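PDB 5B7H: LysR family transcriptional regulator, which probably acts as a DNA-binding transcription regulator of the OxyR type, represented here by its regulatory domain, the part related to LysR substrate-binding domains. Local coordinates for residues L20-P24 against T25-F29; L34-E37 against I38-R41. The protein carries 1 engineered substitution. All coordinates share one frame; numbering follows the deposited sequence. Where two conformers were deposited one is given.

Contact 1 (L20-P24 against T25-F29); sequences LGCIP and TIAPF. With SO4 (sulfate ion), chain C.
Ile23 and Ile26 meet side chain to side chain just past the end of strand 16-22. CG1 of Ile23 sits between its own backbone N and carbonyl carbon (chi1 59°). From there the extended chain carries CD1 to the delta methyl of Ile26, and Ile23 CG1 lies 3.7 Å from Ile26 CD1. The other branch of Ile26 serves Cys22. Its CG2 touches Cys22 SG at 3.5 Å. Cys22 holds SG anti to its backbone N (chi1 -171°), which also brings the sulfur to the methyl of Ala27, with SG 3.9 Å from Ala27 CB. The backbone closes the turn through one acceptor. Ile23 O takes Ala27 N at 2.9 Å, nearly in line with the carbonyl bond. It also takes Ile26 N at 3.0 Å, from well above the carbonyl plane. This is the first strand-to-helix turn of a beta-alpha-beta unit in a domain of the periplasmic-binding-protein type. The turn carries a sulfate, probably from the crystallisation liquor. Thr25 grips one sulfate oxygen twice: its backbone N is 2.9 Å from O3, and its OG1 is 2.7 Å from the same O3. Ile23 CD1 and Pro24 CD also border the anion. His123 ND1 and the backbone N atoms of Ser124 and Leu125 bind it from elsewhere in the chain, and Arg192 bonds to Thr25 OG1. Ala27 O accepts a hydrogen bond from Gln154 of the second subunit.

Contact 2 (L34-E37 against I38-R41); sequences LVQE and INQR
Glu37, in one of its two conformers, sets CG anti to its backbone N (chi1 -177°) and then bends at chi2, which turns its carboxylate along the helix toward Arg41. Arg41 answers with a bend at chi3 (48°) that swings its guanidinium back. In this conformer the two form a salt bridge one helical turn apart, with Glu37 OE2 2.7 Å from Arg41 NH2; the existence of the other conformer makes the pairing less certain. As modelled, the hydrogen bond is nearly straight. It uses the anti side of OE2, while OE2 lies at the guanidinium edge, almost in its plane. The two flat groups stand steeply against each other, their planes 78° apart. One hydrogen bond joins them, OE2 to NH2, and this is not the flat, two-bonded pairing. Beneath it, Arg41 N binds Glu37 O at 2.9 Å, and Ile38 N and Asn39 N make the same i to i+4 bonds to Leu34 O and Val35 O. On the buried side, Leu34 CD1 meets Ile38 CG2 at 3.8 Å. The segment is the C-terminal part of helix 27-41, packed against strand 45-51 and helix 205-217 of its own chain and against the second subunit. On another side, the amides of Gln36 and Asn39 share a water. It donates to Gln36 OE1 at 2.7 Å and accepts from Asn39 ND2 at 2.9 Å. Asn39 ND2 also donates to Ala157 O of the second subunit, so the bridge lies at the subunit interface. Arg41 NH2 also pairs with Glu217 OE1, which ties the end of helix 27-41 to helix 205-217; with the bridging Glu37 conformer, NH2 would have a carboxylate from each helix, and the guanidinium charge would probably offset theirs.

The chain leaves strand 16-22 and turns at once into helix 27-41. Contact 1 closes this short turn and joins the strand end to the helix start. Contact 2 follows about 16 Å away, centre to centre, and lies wholly within the last turns of the same helix. The two are in series along the chain; neither nests in the other, and they do not cross. Together they mark the two ends of the helical part of one beta-alpha-beta unit, which continues into strand 45-51. The start of the helix faces the sulfate site, whereas its end meets helix 205-217. Both ends also touch the second subunit.

Contact 1 (L20-P24 against T25-F29)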
loop_
_atom_site.group_PDB
_atom_site.type_symbol
_atom_site.label_atom_id
_atom_site.label_comp_id
_atom_site.label_asym_id
_atom_site.label_seq_id
_atom_site.Cartn_x
_atom_site.Cartn_y
_atom_site.Cartn_z
ATOM N N LEU A 20 13.276 -10.817 3.907
ATOM C CA LEU A 20 12.666 -11.005 2.591
ATOM C C LEU A 20 12.163 -9.663 2.084
ATOM O O LEU A 20 11.457 -8.956 2.805
ATOM C CB LEU A 20 11.497 -12.030 2.674
ATOM C CG LEU A 20 10.801 -12.332 1.348
ATOM C CD1 LEU A 20 10.295 -13.823 1.405
ATOM C CD2 LEU A 20 9.636 -11.391 1.093
ATOM N N GLY A 21 12.495 -9.330 0.840
ATOM C CA GLY A 21 12.048 -8.108 0.203
ATOM C C GLY A 21 10.975 -8.435 -0.823
ATOM O O GLY A 21 11.012 -9.481 -1.468
ATOM N N CYS A 22 10.062 -7.504 -1.020
ATOM C CA CYS A 22 8.993 -7.720 -1.976
ATOM C C CYS A 22 8.486 -6.387 -2.512
ATOM O O CYS A 22 8.527 -5.378 -1.803
ATOM C CB CYS A 22 7.868 -8.469 -1.249
ATOM S SG CYS A 22 6.511 -9.072 -2.328
ATOM N N ILE A 23 8.053 -6.375 -3.773
ATOM C CA ILE A 23 7.601 -5.143 -4.443
ATOM C C ILE A 23 6.203 -4.702 -4.026
ATOM O O ILE A 23 5.369 -5.519 -3.584
ATOM C CB ILE A 23 7.675 -5.267 -5.979
ATOM C CG1 ILE A 23 6.812 -6.413 -6.461
ATOM C CG2 ILE A 23 9.168 -5.456 -6.395
ATOM C CD1 ILE A 23 6.712 -6.425 -8.011
ATOM N N PRO A 24 5.896 -3.409 -4.180
ATOM C CA PRO A 24 4.611 -2.904 -3.677
ATOM C C PRO A 24 3.369 -3.522 -4.310
ATOM O O PRO A 24 2.333 -3.503 -3.649
ATOM C CB PRO A 24 4.680 -1.399 -3.978
ATOM C CG PRO A 24 6.133 -1.111 -3.984
ATOM C CD PRO A 24 6.774 -2.319 -4.632
ATOM N N THR A 25 3.401 -4.011 -5.562
ATOM C CA THR A 25 2.186 -4.608 -6.153
ATOM C C THR A 25 2.081 -6.103 -5.889
ATOM O O THR A 25 1.202 -6.768 -6.472
ATOM C CB THR A 25 2.091 -4.321 -7.660
ATOM O OG1 THR A 25 3.199 -4.901 -8.368
ATOM C CG2 THR A 25 2.039 -2.805 -7.905
ATOM N N ILE A 26 2.967 -6.670 -5.060
ATOM C CA ILE A 26 2.834 -8.040 -4.585
ATOM C C ILE A 26 2.669 -8.072 -3.073
ATOM O O ILE A 26 1.798 -8.779 -2.554
ATOM C CB ILE A 26 4.045 -8.915 -5.009
ATOM C CG1 ILE A 26 4.157 -9.005 -6.539
ATOM C CG2 ILE A 26 3.916 -10.307 -4.371
ATOM C CD1 ILE A 26 5.421 -9.775 -6.968
ATOM N N ALA A 27 3.475 -7.281 -2.355
ATOM C CA ALA A 27 3.592 -7.411 -0.896
ATOM C C ALA A 27 2.267 -7.370 -0.140
ATOM O O ALA A 27 2.068 -8.239 0.732
ATOM C CB ALA A 27 4.562 -6.359 -0.347
ATOM N N PRO A 28 1.344 -6.438 -0.414
ATOM C CA PRO A 28 0.112 -6.368 0.394
ATOM C C PRO A 28 -0.772 -7.581 0.205
ATOM O O PRO A 28 -1.699 -7.746 0.993
ATOM C CB PRO A 28 -0.605 -5.124 -0.136
ATOM C CG PRO A 28 0.427 -4.351 -0.886
ATOM C CD PRO A 28 1.387 -5.387 -1.448
ATOM N N PHE A 29 -0.581 -8.356 -0.868
ATOM C CA PHE A 29 -1.523 -9.412 -1.228
ATOM C C PHE A 29 -0.907 -10.761 -0.870
ATOM O O PHE A 29 -1.283 -11.374 0.138
ATOM C CB PHE A 29 -1.848 -9.249 -2.715
ATOM C CG PHE A 29 -2.105 -7.782 -3.115
ATOM C CD1 PHE A 29 -3.152 -7.052 -2.524
ATOM C CD2 PHE A 29 -1.274 -7.150 -4.017
ATOM C CE1 PHE A 29 -3.386 -5.721 -2.868
ATOM C CE2 PHE A 29 -1.489 -5.826 -4.366
ATOM C CZ PHE A 29 -2.546 -5.100 -3.782
HETATM S S SO4 C . 5.718 -2.335 -8.515
HETATM O O1 SO4 C . 7.110 -2.698 -9.022
HETATM O O2 SO4 C . 4.882 -2.137 -9.726
HETATM O O3 SO4 C . 5.277 -3.414 -7.651
HETATM O O4 SO4 C . 5.815 -1.108 -7.752
#

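Contact 2 (L34-E37 against I38-R41)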
loop_
_atom_site.group_PDB
_atom_site.type_symbol
_atom_site.label_atom_id
_atom_site.label_comp_id
_atom_site.label_asym_id
_atom_site.label_seq_id
_atom_site.Cartn_x
_atom_site.Cartn_y
_atom_site.Cartn_z
ATOM N N LEU A 34 1.290 -15.972 2.581
ATOM C CA LEU A 34 2.550 -16.620 2.927
ATOM C C LEU A 34 2.722 -16.713 4.437
ATOM O O LEU A 34 3.088 -17.767 4.962
ATOM C CB LEU A 34 3.718 -15.897 2.226
ATOM C CG LEU A 34 5.086 -16.509 2.558
ATOM C CD1 LEU A 34 5.219 -17.962 2.127
ATOM C CD2 LEU A 34 6.215 -15.617 1.882
ATOM N N VAL A 35 2.475 -15.612 5.156
ATOM C CA VAL A 35 2.654 -15.638 6.606
ATOM C C VAL A 35 1.703 -16.648 7.257
ATOM O O VAL A 35 2.105 -17.391 8.155
ATOM C CB VAL A 35 2.492 -14.217 7.182
ATOM C CG1 VAL A 35 2.236 -14.241 8.723
ATOM C CG2 VAL A 35 3.697 -13.343 6.810
ATOM N N GLN A 36 0.427 -16.697 6.834
ATOM C CA GLN A 36 -0.433 -17.697 7.450
ATOM C C GLN A 36 0.048 -19.119 7.176
ATOM O O GLN A 36 -0.066 -19.992 8.040
ATOM C CB GLN A 36 -1.841 -17.541 6.933
ATOM C CG GLN A 36 -2.479 -16.223 7.338
ATOM C CD GLN A 36 -2.440 -16.007 8.851
ATOM O OE1 GLN A 36 -2.988 -16.796 9.618
ATOM N NE2 GLN A 36 -1.810 -14.906 9.287
ATOM N N GLU A 37 0.583 -19.370 5.979
ATOM C CA GLU A 37 1.051 -20.712 5.676
ATOM C C GLU A 37 2.305 -21.062 6.476
ATOM O O GLU A 37 2.394 -22.153 7.040
ATOM C CB GLU A 37 1.302 -20.842 4.178
ATOM C CG GLU A 37 1.716 -22.225 3.742
ATOM C CD GLU A 37 0.556 -23.204 3.619
ATOM O OE1 GLU A 37 -0.519 -22.992 4.233
ATOM O OE2 GLU A 37 0.739 -24.208 2.899
ATOM N N ILE A 38 3.285 -20.152 6.541
ATOM C CA ILE A 38 4.493 -20.474 7.306
ATOM C C ILE A 38 4.247 -20.536 8.810
ATOM O O ILE A 38 4.915 -21.332 9.515
ATOM C CB ILE A 38 5.685 -19.589 6.962
ATOM C CG1 ILE A 38 5.441 -18.174 7.416
ATOM C CG2 ILE A 38 6.035 -19.689 5.447
ATOM C CD1 ILE A 38 6.786 -17.403 7.378
ATOM N N ASN A 39 3.261 -19.782 9.326
ATOM C CA ASN A 39 2.968 -19.857 10.752
ATOM C C ASN A 39 2.667 -21.294 11.158
ATOM O O ASN A 39 3.060 -21.744 12.243
ATOM C CB ASN A 39 1.779 -18.964 11.079
ATOM C CG ASN A 39 2.163 -17.505 11.288
ATOM O OD1 ASN A 39 3.333 -17.139 11.311
ATOM N ND2 ASN A 39 1.136 -16.671 11.441
ATOM N N GLN A 40 1.959 -22.023 10.297
ATOM C CA GLN A 40 1.584 -23.394 10.594
ATOM C C GLN A 40 2.665 -24.381 10.170
ATOM O O GLN A 40 3.067 -25.261 10.952
ATOM C CB GLN A 40 0.289 -23.692 9.865
ATOM C CG GLN A 40 -0.156 -25.131 10.174
ATOM C CD GLN A 40 -1.421 -25.493 9.489
ATOM O OE1 GLN A 40 -1.512 -25.435 8.264
ATOM N NE2 GLN A 40 -2.416 -25.891 10.269
ATOM N N ARG A 41 3.189 -24.230 8.947
ATOM C CA ARG A 41 4.056 -25.253 8.389
ATOM C C ARG A 41 5.498 -25.122 8.860
ATOM O O ARG A 41 6.211 -26.142 8.962
ATOM C CB ARG A 41 3.958 -25.218 6.867
ATOM C CG ARG A 41 2.573 -25.641 6.381
ATOM C CD ARG A 41 2.462 -25.558 4.860
ATOM N NE ARG A 41 3.598 -26.188 4.192
ATOM C CZ ARG A 41 3.764 -26.218 2.872
ATOM N NH1 ARG A 41 4.832 -26.828 2.348
ATOM N NH2 ARG A 41 2.874 -25.628 2.084
HETATM O O HOH W 1 -1.581 -17.724 11.718
#